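Local coordinates for protein xylan esterase 1 (Thermoanaerobacterium sp. 'JW/SL YS485', PDB 3FCY) that probably removes acetyl groups from xylan and related esters, as a calcium-binding alpha/beta hydrolase of carbohydrate esterase family 7, at residues Thr88-Gly92 against Asp173-His179; His163-Asp169 against Tyr250-Tyr256; Ala188-Met192 against Glu221-Arg225; Gly211-Leu215 against Val227-Phe233. All coordinates share one frame; numbering follows the deposited sequence.

Overall arrangement
From the N terminus, the turn 88-92 between antiparallel strands 80-88 and 94-102 is met by the start of helix 176-192, closing interaction 1. Residues 163-169 lie inside that loop and wait for helix 251-260, so interaction 2 crosses interaction 1; the two touch where Leu176 and Phe177 pack beside His163. Helix 176-192 then carries interaction 3 at its far end, against the turn before strand 226-230. Interaction 4, within the beta-alpha-beta unit that holds the probable nucleophile elbow, crosses interaction 3. Both nest inside the loop closed by interaction 2, and Phe233 of interaction 4 packs on Tyr250 and Ile164 of interaction 2.

Interaction 1: residues Thr88-Gly92 against Asp173-His179; sequences TGVRG and DNMLFRH
Val90 and His179 bring the two backbones closest, their CA atoms 6.4 Å apart, where the turn after strand 80-88 passes the first residues of helix 176-192. The CG2 methyl of Val90 lies 3.7 Å from His179 CB and also touches ND1 of the ring. Arg91 reaches further along. Its CG, anti to the carbonyl carbon (chi1 -53°), sits over one face of the imidazole, a CH-pi contact of 4.2 Å from Arg91 CG to the centroid of the His179 ring. The chain bends at chi2, and beyond the bend the guanidinium has His179 CE1 over one face, the two planes turned 60° apart. The contact thus ties the hairpin between strands 80-88 and 94-102, at the antiparallel end of the sheet of this alpha/beta hydrolase, to the helix start, where Met175 is the N-cap residue. At the tip of Arg91, NH1 donates 2.9 Å to Asn174 OD1 on a lone pair in the carbonyl plane, with an N-H...O angle of 149°. Arg91 NH2 makes a weak bond of 3.0 Å to Asp173 O. Arg91 NH2 also stands 3.4 Å from Arg178 NH1; both arginines converge on the Glu60 carboxylate of helix 50-62, each in a salt bridge, which probably accounts for their closeness. Asp173 pairs with Arg56 of that helix, while Asn174 ND2 bonds Asp170. His179 ND1, buried against Val90, has no polar partner in the model.

Interaction 2: residues His163-Asp169 against Tyr250-Tyr256; sequences HIIRGLD and YQEITDY
Tyr256, Glu252 and Ile165 bury the most surface where helix 251-260 meets the irregular segment 163-169. Glu252 points its carboxylate at the backbone of that segment: OE2 accepts from Ile165 N at 3.1 Å, nearly along its C-O axis, and more weakly from Ile164 N at 2.7 Å. Its CG sits between the backbone N and the carbonyl carbon (chi1 67°), and the chain runs extended from there to reach both amides. The other oxygen, OE1, bonds the hydroxyl of Tyr117, which also bonds His163 N. Ile165 slides past Glu252 in the opposite direction and sets its CG2 methyl 4.1 Å from Tyr256 CB. The ring of Tyr256 swings out with CG anti to N (chi1 -180°) and lies under Leu168, whose CD2 methyl stands 3.8 Å from the ring centroid and 8° off its normal. Leu168 ends a type II beta turn that starts at Ile165. At the far end of the ring, Tyr256 OH donates to the syn lone pair of Asp169 OD1 over 2.5 Å, and Arg266 bonds the same hydroxyl. A leucine in place of Tyr256 would probably leave Asp169 OD1 without this donor and take away the flat face on which Leu168 CD2 rests. Nearby, Ile164 CD1 touches Tyr250 CD1 at 3.9 Å. Tyr117 is predicted to bind substrate, so the Glu252 carboxylate is a second-shell group consistent with positioning it beside the probable active site of this alpha/beta hydrolase.

Interaction 3: residues Ala188-Met192 against Glu221-Arg225; sequences AGIVM and EPRVR
Ala188 and Glu221 are the nearest pair of backbones, CA to CA 6.9 Å, where the last turn of helix 176-192 faces the type I beta turn Glu221-Val224, itself closed by a bond from Val224 N to Glu221 O. Met192 does most of the touching. Its chain runs extended across the turn (chi2 174°) and lays SD over the centre of one face of the Arg223 guanidinium, with Met192 SD 3.5 Å from Arg223 CZ. Chi3 (172°) carries the terminal methyl on, Met192 CE meeting Arg223 CB, also at 3.5 Å, and Val224 CG2. What keeps the guanidinium in place beneath the sulfur is Glu221, in a side-on salt bridge within the turn. Arg223 NE donates 3.0 Å to Glu221 OE2, and NH2 donates to OE1; both nitrogens come from above the carboxylate plane while the oxygens lie near the guanidinium plane. OE2 also takes the backbone N of Arg223 on its anti lone pair, so two donors grip one oxygen and fix the carboxylate against the turn. On the helix side, Ala188 CB packs 3.7 Å from Glu221 CG, and Gly189 CA lies near Arg223 NH2. Inward, Met192 and Val224 lean on Val202 and Val204 of strand 202-207. The contact joins the C-terminal end of helix 176-192 to the helix-to-strand turn of the neighbouring beta-alpha-beta unit, between helix 209-220 and strand 226-230, in the alpha/beta hydrolase fold.

Interaction 4: residues Gly211-Leu215 against Val227-Phe233; sequences GGLSL and VVSEYPF
Val227, at the start of the second segment, rests its CG1 methyl 3.9 Å from Ser214 O, and Leu215 CD2 approaches the same methyl. The setting is a beta-alpha-beta crossover: strand 202-207, helix 209-220 and strand 226-230, with the helix following the probable nucleophile elbow. The axes of helix 211-215 and strand 227-230 approach to 6.9 Å and run roughly antiparallel, 149° between their directions. Val228 turns its side chain away, towards helix 333-342, but its carbonyl oxygen lies near Ser214 OG, a hydroxyl bonded instead to Gly210 O. Ser229 points back at the helix. With OG anti to the backbone N (chi1 -175°), Ser229 OG donates 2.7 Å to Gly211 O from above the carbonyl plane, at a C=O...donor angle of 105°. Leu215 CG packs 3.6 Å from that same OG. Gly211 and Ser229 have CA atoms only 4.1 Å apart, and a side chain at Gly211 would clash with Glu230 O. After Glu230 and Tyr231, which point away, Pro232 CB packs against the peptide from Gly211 C to Gly212 N and lies 4.1 Å from Leu215 CD1. The branched end of Leu215 therefore spans Val227, Ser229 and Pro232; an alanine here would probably open a gap between the helix and these three side chains. Phe233 carries its ring away from the helix, to Tyr117 and the predicted nucleophile Ser208, whereas its carbonyl oxygen stays behind, receiving a CA-H...O contact of 3.4 Å from Gly212 CA to Phe233 O.

Interaction 1: residues Thr88-Gly92 against Asp173-His179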
loop_
_atom_site.group_PDB
_atom_site.type_symbol
_atom_site.label_atom_id
_atom_site.label_comp_id
_atom_site.label_asym_id
_atom_site.label_seq_id
_atom_site.Cartn_x
_atom_site.Cartn_y
_atom_site.Cartn_z
ATOM N N THR A 88 41.611 12.719 11.244
ATOM C CA THR A 88 41.046 12.408 12.546
ATOM C C THR A 88 40.178 13.560 13.039
ATOM O O THR A 88 40.617 14.709 13.068
ATOM C CB THR A 88 42.163 12.119 13.573
ATOM O OG1 THR A 88 42.938 10.999 13.122
ATOM C CG2 THR A 88 41.572 11.806 14.937
ATOM N N GLY A 89 38.939 13.242 13.405
ATOM C CA GLY A 89 38.024 14.254 13.903
ATOM C C GLY A 89 37.958 14.180 15.416
ATOM O O GLY A 89 38.786 13.517 16.038
ATOM N N VAL A 90 36.980 14.849 16.018
ATOM C CA VAL A 90 36.855 14.826 17.467
ATOM C C VAL A 90 36.603 13.400 17.951
ATOM O O VAL A 90 36.054 12.575 17.223
ATOM C CB VAL A 90 35.707 15.751 17.961
ATOM C CG1 VAL A 90 36.046 17.209 17.655
ATOM C CG2 VAL A 90 34.383 15.358 17.306
ATOM N N ARG A 91 37.033 13.126 19.178
ATOM C CA ARG A 91 36.878 11.822 19.814
ATOM C C ARG A 91 37.697 10.725 19.134
ATOM O O ARG A 91 37.422 9.535 19.307
ATOM C CB ARG A 91 35.391 11.426 19.875
ATOM C CG ARG A 91 34.483 12.489 20.509
ATOM C CD ARG A 91 35.051 13.003 21.831
ATOM N NE ARG A 91 34.400 14.232 22.295
ATOM C CZ ARG A 91 33.191 14.291 22.854
ATOM N NH1 ARG A 91 32.476 13.186 23.029
ATOM N NH2 ARG A 91 32.699 15.461 23.246
ATOM N N GLY A 92 38.699 11.135 18.359
ATOM C CA GLY A 92 39.574 10.189 17.688
ATOM C C GLY A 92 39.028 9.439 16.486
ATOM O O GLY A 92 39.659 8.495 16.012
ATOM N N ASP A 173 27.120 17.358 24.875
ATOM C CA ASP A 173 28.386 17.408 24.144
ATOM C C ASP A 173 28.766 16.066 23.512
ATOM O O ASP A 173 29.772 15.977 22.809
ATOM C CB ASP A 173 29.526 17.870 25.067
ATOM C CG ASP A 173 29.374 19.319 25.525
ATOM O OD1 ASP A 173 30.274 19.805 26.242
ATOM O OD2 ASP A 173 28.367 19.974 25.179
ATOM N N ASN A 174 27.971 15.027 23.761
ATOM C CA ASN A 174 28.256 13.702 23.204
ATOM C C ASN A 174 27.272 13.300 22.105
ATOM O O ASN A 174 27.251 12.144 21.665
ATOM C CB ASN A 174 28.250 12.640 24.309
ATOM C CG ASN A 174 29.288 12.912 25.386
ATOM O OD1 ASN A 174 30.436 13.255 25.088
ATOM N ND2 ASN A 174 28.893 12.746 26.645
ATOM N N MET A 175 26.455 14.251 21.664
ATOM C CA MET A 175 25.487 13.973 20.609
ATOM C C MET A 175 26.255 13.761 19.308
ATOM O O MET A 175 27.076 14.590 18.921
ATOM C CB MET A 175 24.500 15.132 20.505
ATOM C CG MET A 175 23.588 15.211 21.724
ATOM S SD MET A 175 22.561 16.676 21.785
ATOM C CE MET A 175 21.288 16.252 20.602
ATOM N N LEU A 176 25.995 12.639 18.642
ATOM C CA LEU A 176 26.706 12.298 17.416
ATOM C C LEU A 176 26.673 13.331 16.289
ATOM O O LEU A 176 27.691 13.553 15.643
ATOM C CB LEU A 176 26.230 10.942 16.880
ATOM C CG LEU A 176 26.957 10.442 15.630
ATOM C CD1 LEU A 176 28.458 10.369 15.894
ATOM C CD2 LEU A 176 26.418 9.072 15.222
ATOM N N PHE A 177 25.530 13.958 16.027
ATOM C CA PHE A 177 25.508 14.944 14.943
ATOM C C PHE A 177 26.307 16.189 15.306
ATOM O O PHE A 177 26.606 17.022 14.451
ATOM C CB PHE A 177 24.078 15.319 14.542
ATOM C CG PHE A 177 23.565 14.539 13.361
ATOM C CD1 PHE A 177 24.192 14.641 12.117
ATOM C CD2 PHE A 177 22.477 13.681 13.491
ATOM C CE1 PHE A 177 23.745 13.895 11.021
ATOM C CE2 PHE A 177 22.023 12.933 12.405
ATOM C CZ PHE A 177 22.657 13.038 11.167
ATOM N N ARG A 178 26.655 16.306 16.580
ATOM C CA ARG A 178 27.459 17.426 17.040
ATOM C C ARG A 178 28.864 17.172 16.480
ATOM O O ARG A 178 29.506 18.074 15.930
ATOM C CB ARG A 178 27.457 17.457 18.572
ATOM C CG ARG A 178 28.258 18.576 19.223
ATOM C CD ARG A 178 29.635 18.091 19.606
ATOM N NE ARG A 178 30.206 18.853 20.714
ATOM C CZ ARG A 178 31.421 18.635 21.206
ATOM N NH1 ARG A 178 32.183 17.680 20.685
ATOM N NH2 ARG A 178 31.878 19.371 22.209
ATOM N N HIS A 179 29.321 15.925 16.589
ATOM C CA HIS A 179 30.639 15.553 16.086
ATOM C C HIS A 179 30.647 15.603 14.558
ATOM O O HIS A 179 31.601 16.088 13.949
ATOM C CB HIS A 179 31.020 14.143 16.546
ATOM C CG HIS A 179 30.821 13.912 18.011
ATOM N ND1 HIS A 179 31.059 14.884 18.958
ATOM C CD2 HIS A 179 30.424 12.809 18.694
ATOM C CE1 HIS A 179 30.817 14.393 20.161
ATOM N NE2 HIS A 179 30.430 13.136 20.029
#

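Interaction 2: residues His163-Asp169 against Tyr250-Tyr256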
loop_
_atom_site.group_PDB
_atom_site.type_symbol
_atom_site.label_atom_id
_atom_site.label_comp_id
_atom_site.label_asym_id
_atom_site.label_seq_id
_atom_site.Cartn_x
_atom_site.Cartn_y
_atom_site.Cartn_z
ATOM N N HIS A 163 20.712 8.491 13.902
ATOM C CA HIS A 163 21.831 9.275 14.405
ATOM C C HIS A 163 21.367 10.582 15.050
ATOM O O HIS A 163 22.113 11.203 15.807
ATOM C CB HIS A 163 22.818 9.572 13.272
ATOM C CG HIS A 163 23.762 8.446 12.986
ATOM N ND1 HIS A 163 24.627 8.457 11.913
ATOM C CD2 HIS A 163 24.002 7.290 13.651
ATOM C CE1 HIS A 163 25.361 7.357 11.931
ATOM N NE2 HIS A 163 25.001 6.633 12.976
ATOM N N ILE A 164 20.140 11.002 14.751
ATOM C CA ILE A 164 19.608 12.233 15.331
ATOM C C ILE A 164 19.460 12.096 16.846
ATOM O O ILE A 164 19.807 13.011 17.594
ATOM C CB ILE A 164 18.230 12.590 14.740
ATOM C CG1 ILE A 164 18.368 12.894 13.246
ATOM C CG2 ILE A 164 17.631 13.785 15.485
ATOM C CD1 ILE A 164 17.058 13.231 12.566
ATOM N N ILE A 165 18.934 10.955 17.295
ATOM C CA ILE A 165 18.748 10.714 18.722
ATOM C C ILE A 165 19.943 10.001 19.346
ATOM O O ILE A 165 19.918 9.673 20.527
ATOM C CB ILE A 165 17.480 9.865 19.004
ATOM C CG1 ILE A 165 17.607 8.490 18.341
ATOM C CG2 ILE A 165 16.239 10.589 18.496
ATOM C CD1 ILE A 165 16.506 7.522 18.741
ATOM N N ARG A 166 20.983 9.756 18.554
ATOM C CA ARG A 166 22.179 9.082 19.055
ATOM C C ARG A 166 22.906 10.005 20.044
ATOM O O ARG A 166 23.394 11.069 19.667
ATOM C CB ARG A 166 23.106 8.712 17.887
ATOM C CG ARG A 166 24.273 7.788 18.250
ATOM C CD ARG A 166 23.790 6.440 18.809
ATOM N NE ARG A 166 22.902 5.748 17.877
ATOM C CZ ARG A 166 23.301 5.025 16.833
ATOM N NH1 ARG A 166 24.594 4.875 16.568
ATOM N NH2 ARG A 166 22.399 4.469 16.031
ATOM N N GLY A 167 22.962 9.589 21.307
ATOM C CA GLY A 167 23.606 10.392 22.332
ATOM C C GLY A 167 22.646 11.392 22.957
ATOM O O GLY A 167 23.048 12.246 23.755
ATOM N N LEU A 168 21.369 11.288 22.605
ATOM C CA LEU A 168 20.357 12.196 23.136
ATOM C C LEU A 168 20.172 12.050 24.654
ATOM O O LEU A 168 19.889 13.032 25.337
ATOM C CB LEU A 168 19.024 11.974 22.412
ATOM C CG LEU A 168 17.858 12.907 22.768
ATOM C CD1 LEU A 168 18.240 14.360 22.505
ATOM C CD2 LEU A 168 16.641 12.523 21.948
ATOM N N ASP A 169 20.322 10.834 25.180
ATOM C CA ASP A 169 20.186 10.611 26.623
ATOM C C ASP A 169 21.537 10.722 27.332
ATOM O O ASP A 169 21.646 10.439 28.524
ATOM C CB ASP A 169 19.592 9.229 26.932
ATOM C CG ASP A 169 18.117 9.135 26.607
ATOM O OD1 ASP A 169 17.401 10.152 26.739
ATOM O OD2 ASP A 169 17.666 8.030 26.235
ATOM N N TYR A 250 12.464 11.015 9.688
ATOM C CA TYR A 250 12.372 11.499 11.065
ATOM C C TYR A 250 11.670 10.524 12.018
ATOM O O TYR A 250 11.297 10.898 13.133
ATOM C CB TYR A 250 11.634 12.838 11.092
ATOM C CG TYR A 250 12.450 14.026 10.614
ATOM C CD1 TYR A 250 13.539 14.492 11.355
ATOM C CD2 TYR A 250 12.103 14.712 9.447
ATOM C CE1 TYR A 250 14.263 15.618 10.949
ATOM C CE2 TYR A 250 12.823 15.843 9.029
ATOM C CZ TYR A 250 13.900 16.288 9.788
ATOM O OH TYR A 250 14.608 17.403 9.390
ATOM N N GLN A 251 11.498 9.281 11.583
ATOM C CA GLN A 251 10.827 8.262 12.396
ATOM C C GLN A 251 11.421 8.075 13.795
ATOM O O GLN A 251 10.694 7.829 14.759
ATOM C CB GLN A 251 10.853 6.915 11.662
ATOM C CG GLN A 251 10.232 5.754 12.440
ATOM C CD GLN A 251 8.750 5.944 12.694
ATOM O OE1 GLN A 251 7.979 6.197 11.770
ATOM N NE2 GLN A 251 8.341 5.817 13.948
ATOM N N GLU A 252 12.741 8.192 13.901
ATOM C CA GLU A 252 13.422 7.999 15.176
ATOM C C GLU A 252 12.963 8.939 16.289
ATOM O O GLU A 252 13.041 8.590 17.465
ATOM C CB GLU A 252 14.932 8.107 14.978
ATOM C CG GLU A 252 15.433 9.486 14.579
ATOM C CD GLU A 252 16.826 9.428 13.995
ATOM O OE1 GLU A 252 16.955 9.086 12.800
ATOM O OE2 GLU A 252 17.794 9.705 14.731
ATOM N N ILE A 253 12.482 10.123 15.931
ATOM C CA ILE A 253 12.002 11.054 16.947
ATOM C C ILE A 253 10.752 10.456 17.590
ATOM O O ILE A 253 10.555 10.555 18.801
ATOM C CB ILE A 253 11.662 12.423 16.342
ATOM C CG1 ILE A 253 12.951 13.116 15.895
ATOM C CG2 ILE A 253 10.909 13.270 17.359
ATOM C CD1 ILE A 253 12.720 14.394 15.129
ATOM N N THR A 254 9.912 9.838 16.765
ATOM C CA THR A 254 8.699 9.188 17.255
ATOM C C THR A 254 9.106 7.959 18.074
ATOM O O THR A 254 8.570 7.727 19.159
ATOM C CB THR A 254 7.782 8.754 16.085
ATOM O OG1 THR A 254 7.139 9.908 15.534
ATOM C CG2 THR A 254 6.714 7.759 16.562
ATOM N N ASP A 255 10.063 7.184 17.561
ATOM C CA ASP A 255 10.527 5.992 18.272
ATOM C C ASP A 255 11.040 6.376 19.653
ATOM O O ASP A 255 10.765 5.695 20.645
ATOM C CB ASP A 255 11.666 5.294 17.517
ATOM C CG ASP A 255 11.222 4.684 16.195
ATOM O OD1 ASP A 255 10.002 4.568 15.955
ATOM O OD2 ASP A 255 12.108 4.310 15.399
ATOM N N TYR A 256 11.801 7.466 19.713
ATOM C CA TYR A 256 12.347 7.922 20.981
ATOM C C TYR A 256 11.262 8.146 22.029
ATOM O O TYR A 256 11.334 7.606 23.132
ATOM C CB TYR A 256 13.135 9.219 20.811
ATOM C CG TYR A 256 13.706 9.682 22.125
ATOM C CD1 TYR A 256 14.874 9.117 22.636
ATOM C CD2 TYR A 256 13.031 10.620 22.903
ATOM C CE1 TYR A 256 15.353 9.472 23.893
ATOM C CE2 TYR A 256 13.501 10.981 24.163
ATOM C CZ TYR A 256 14.660 10.405 24.651
ATOM O OH TYR A 256 15.120 10.759 25.898
#

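Interaction 3: residues Ala188-Met192 against Glu221-Arg225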
loop_
_atom_site.group_PDB
_atom_site.type_symbol
_atom_site.label_atom_id
_atom_site.label_comp_id
_atom_site.label_asym_id
_atom_site.label_seq_id
_atom_site.Cartn_x
_atom_site.Cartn_y
_atom_site.Cartn_z
ATOM N N ALA A 188 36.322 21.511 6.070
ATOM C CA ALA A 188 36.334 22.753 5.302
ATOM C C ALA A 188 37.673 23.475 5.507
ATOM O O ALA A 188 38.234 24.040 4.568
ATOM C CB ALA A 188 35.174 23.659 5.730
ATOM N N GLY A 189 38.175 23.440 6.739
ATOM C CA GLY A 189 39.444 24.079 7.048
ATOM C C GLY A 189 40.596 23.346 6.394
ATOM O O GLY A 189 41.550 23.964 5.915
ATOM N N ILE A 190 40.509 22.019 6.371
ATOM C CA ILE A 190 41.550 21.207 5.757
ATOM C C ILE A 190 41.583 21.498 4.261
ATOM O O ILE A 190 42.649 21.644 3.668
ATOM C CB ILE A 190 41.282 19.695 5.986
ATOM C CG1 ILE A 190 41.524 19.342 7.458
ATOM C CG2 ILE A 190 42.166 18.855 5.076
ATOM C CD1 ILE A 190 41.188 17.896 7.816
ATOM N N VAL A 191 40.404 21.585 3.654
ATOM C CA VAL A 191 40.305 21.865 2.228
ATOM C C VAL A 191 40.889 23.240 1.923
ATOM O O VAL A 191 41.612 23.410 0.945
ATOM C CB VAL A 191 38.835 21.818 1.758
ATOM C CG1 VAL A 191 38.714 22.391 0.353
ATOM C CG2 VAL A 191 38.331 20.375 1.793
ATOM N N MET A 192 40.576 24.214 2.774
ATOM C CA MET A 192 41.071 25.575 2.597
ATOM C C MET A 192 42.599 25.658 2.739
ATOM O O MET A 192 43.214 26.637 2.306
ATOM C CB MET A 192 40.386 26.518 3.600
ATOM C CG MET A 192 38.892 26.714 3.340
ATOM S SD MET A 192 38.023 27.681 4.612
ATOM C CE MET A 192 36.414 27.908 3.851
ATOM N N GLU A 221 32.066 27.147 9.841
ATOM C CA GLU A 221 33.273 27.604 9.157
ATOM C C GLU A 221 32.812 28.734 8.240
ATOM O O GLU A 221 32.643 28.543 7.034
ATOM C CB GLU A 221 33.923 26.488 8.333
ATOM C CG GLU A 221 35.094 26.973 7.473
ATOM C CD GLU A 221 36.089 27.823 8.257
ATOM O OE1 GLU A 221 36.962 27.256 8.945
ATOM O OE2 GLU A 221 35.988 29.067 8.192
ATOM N N PRO A 222 32.595 29.930 8.816
ATOM C CA PRO A 222 32.140 31.149 8.131
ATOM C C PRO A 222 32.934 31.538 6.884
ATOM O O PRO A 222 32.464 32.343 6.075
ATOM C CB PRO A 222 32.231 32.217 9.223
ATOM C CG PRO A 222 32.049 31.441 10.487
ATOM C CD PRO A 222 32.891 30.216 10.231
ATOM N N ARG A 223 34.130 30.978 6.726
ATOM C CA ARG A 223 34.945 31.290 5.560
ATOM C C ARG A 223 34.347 30.698 4.286
ATOM O O ARG A 223 34.649 31.162 3.183
ATOM C CB ARG A 223 36.386 30.791 5.748
ATOM C CG ARG A 223 37.217 31.624 6.728
ATOM C CD ARG A 223 38.670 31.146 6.784
ATOM N NE ARG A 223 38.786 29.814 7.372
ATOM C CZ ARG A 223 39.868 29.043 7.289
ATOM N NH1 ARG A 223 40.945 29.462 6.639
ATOM N NH2 ARG A 223 39.872 27.843 7.858
ATOM N N VAL A 224 33.505 29.676 4.431
ATOM C CA VAL A 224 32.863 29.062 3.269
ATOM C C VAL A 224 32.128 30.157 2.500
ATOM O O VAL A 224 31.309 30.877 3.064
ATOM C CB VAL A 224 31.876 27.960 3.696
ATOM C CG1 VAL A 224 31.019 27.531 2.515
ATOM C CG2 VAL A 224 32.653 26.771 4.243
ATOM N N ARG A 225 32.421 30.254 1.207
ATOM C CA ARG A 225 31.864 31.291 0.337
ATOM C C ARG A 225 30.506 31.035 -0.339
ATOM O O ARG A 225 29.716 31.973 -0.511
ATOM C CB ARG A 225 32.908 31.634 -0.735
ATOM C CG ARG A 225 32.652 32.930 -1.475
ATOM C CD ARG A 225 32.776 34.130 -0.548
ATOM N NE ARG A 225 32.560 35.378 -1.271
ATOM C CZ ARG A 225 31.396 35.753 -1.791
ATOM N NH1 ARG A 225 30.325 34.976 -1.664
ATOM N NH2 ARG A 225 31.306 36.900 -2.455
#

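Interaction 4: residues Gly211-Leu215 against Val227-Phe233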
loop_
_atom_site.group_PDB
_atom_site.type_symbol
_atom_site.label_atom_id
_atom_site.label_comp_id
_atom_site.label_asym_id
_atom_site.label_seq_id
_atom_site.Cartn_x
_atom_site.Cartn_y
_atom_site.Cartn_z
ATOM N N GLY A 211 22.135 18.525 2.697
ATOM C CA GLY A 211 21.750 19.923 2.639
ATOM C C GLY A 211 21.802 20.518 4.034
ATOM O O GLY A 211 22.106 21.700 4.208
ATOM N N GLY A 212 21.500 19.692 5.032
ATOM C CA GLY A 212 21.537 20.149 6.407
ATOM C C GLY A 212 22.982 20.322 6.836
ATOM O O GLY A 212 23.330 21.273 7.537
ATOM N N LEU A 213 23.824 19.388 6.407
ATOM C CA LEU A 213 25.245 19.422 6.714
ATOM C C LEU A 213 25.928 20.594 6.012
ATOM O O LEU A 213 26.911 21.136 6.520
ATOM C CB LEU A 213 25.914 18.111 6.289
ATOM C CG LEU A 213 25.520 16.869 7.092
ATOM C CD1 LEU A 213 26.242 15.647 6.537
ATOM C CD2 LEU A 213 25.871 17.077 8.563
ATOM N N SER A 214 25.425 20.965 4.836
ATOM C CA SER A 214 25.995 22.092 4.093
ATOM C C SER A 214 25.779 23.375 4.887
ATOM O O SER A 214 26.675 24.214 4.984
ATOM C CB SER A 214 25.334 22.230 2.715
ATOM O OG SER A 214 25.776 21.210 1.842
ATOM N N LEU A 215 24.586 23.520 5.453
ATOM C CA LEU A 215 24.260 24.696 6.251
ATOM C C LEU A 215 25.112 24.706 7.518
ATOM O O LEU A 215 25.681 25.737 7.884
ATOM C CB LEU A 215 22.774 24.693 6.626
ATOM C CG LEU A 215 21.763 24.793 5.480
ATOM C CD1 LEU A 215 20.363 24.543 6.015
ATOM C CD2 LEU A 215 21.851 26.167 4.817
ATOM N N VAL A 227 26.988 28.241 -0.693
ATOM C CA VAL A 227 26.239 27.155 -0.065
ATOM C C VAL A 227 25.011 26.727 -0.864
ATOM O O VAL A 227 24.126 27.538 -1.137
ATOM C CB VAL A 227 25.745 27.555 1.344
ATOM C CG1 VAL A 227 25.172 26.338 2.060
ATOM C CG2 VAL A 227 26.879 28.185 2.145
ATOM N N VAL A 228 24.968 25.457 -1.251
ATOM C CA VAL A 228 23.810 24.933 -1.965
ATOM C C VAL A 228 23.187 23.888 -1.047
ATOM O O VAL A 228 23.802 22.862 -0.742
ATOM C CB VAL A 228 24.186 24.289 -3.320
ATOM C CG1 VAL A 228 22.948 23.642 -3.947
ATOM C CG2 VAL A 228 24.739 25.360 -4.275
ATOM N N SER A 229 21.975 24.177 -0.587
ATOM C CA SER A 229 21.253 23.289 0.314
ATOM C C SER A 229 19.923 22.874 -0.302
ATOM O O SER A 229 18.984 23.671 -0.392
ATOM C CB SER A 229 21.022 23.995 1.651
ATOM O OG SER A 229 20.423 23.128 2.592
ATOM N N GLU A 230 19.853 21.617 -0.725
ATOM C CA GLU A 230 18.658 21.073 -1.353
ATOM C C GLU A 230 17.771 20.347 -0.352
ATOM O O GLU A 230 18.205 19.392 0.291
ATOM C CB GLU A 230 19.071 20.133 -2.486
ATOM C CG GLU A 230 19.859 20.847 -3.567
ATOM C CD GLU A 230 20.362 19.928 -4.656
ATOM O OE1 GLU A 230 19.550 19.178 -5.235
ATOM O OE2 GLU A 230 21.574 19.966 -4.943
ATOM N N TYR A 231 16.523 20.801 -0.238
ATOM C CA TYR A 231 15.556 20.223 0.696
ATOM C C TYR A 231 16.256 19.671 1.933
ATOM O O TYR A 231 16.244 18.466 2.191
ATOM C CB TYR A 231 14.710 19.134 0.006
ATOM C CG TYR A 231 15.443 18.192 -0.934
ATOM C CD1 TYR A 231 15.757 16.888 -0.548
ATOM C CD2 TYR A 231 15.762 18.584 -2.234
ATOM C CE1 TYR A 231 16.362 15.993 -1.441
ATOM C CE2 TYR A 231 16.367 17.701 -3.130
ATOM C CZ TYR A 231 16.662 16.407 -2.730
ATOM O OH TYR A 231 17.244 15.535 -3.621
ATOM N N PRO A 232 16.866 20.568 2.726
ATOM C CA PRO A 232 17.595 20.212 3.948
ATOM C C PRO A 232 16.840 19.417 5.008
ATOM O O PRO A 232 15.663 19.653 5.283
ATOM C CB PRO A 232 18.080 21.565 4.470
ATOM C CG PRO A 232 17.017 22.518 3.986
ATOM C CD PRO A 232 16.782 22.033 2.576
ATOM N N PHE A 233 17.563 18.466 5.583
ATOM C CA PHE A 233 17.094 17.578 6.640
ATOM C C PHE A 233 17.773 18.133 7.900
ATOM O O PHE A 233 18.698 18.939 7.787
ATOM C CB PHE A 233 17.596 16.163 6.320
ATOM C CG PHE A 233 17.226 15.108 7.331
ATOM C CD1 PHE A 233 15.897 14.848 7.647
ATOM C CD2 PHE A 233 18.219 14.304 7.897
ATOM C CE1 PHE A 233 15.560 13.799 8.505
ATOM C CE2 PHE A 233 17.892 13.255 8.752
ATOM C CZ PHE A 233 16.559 13.003 9.057
#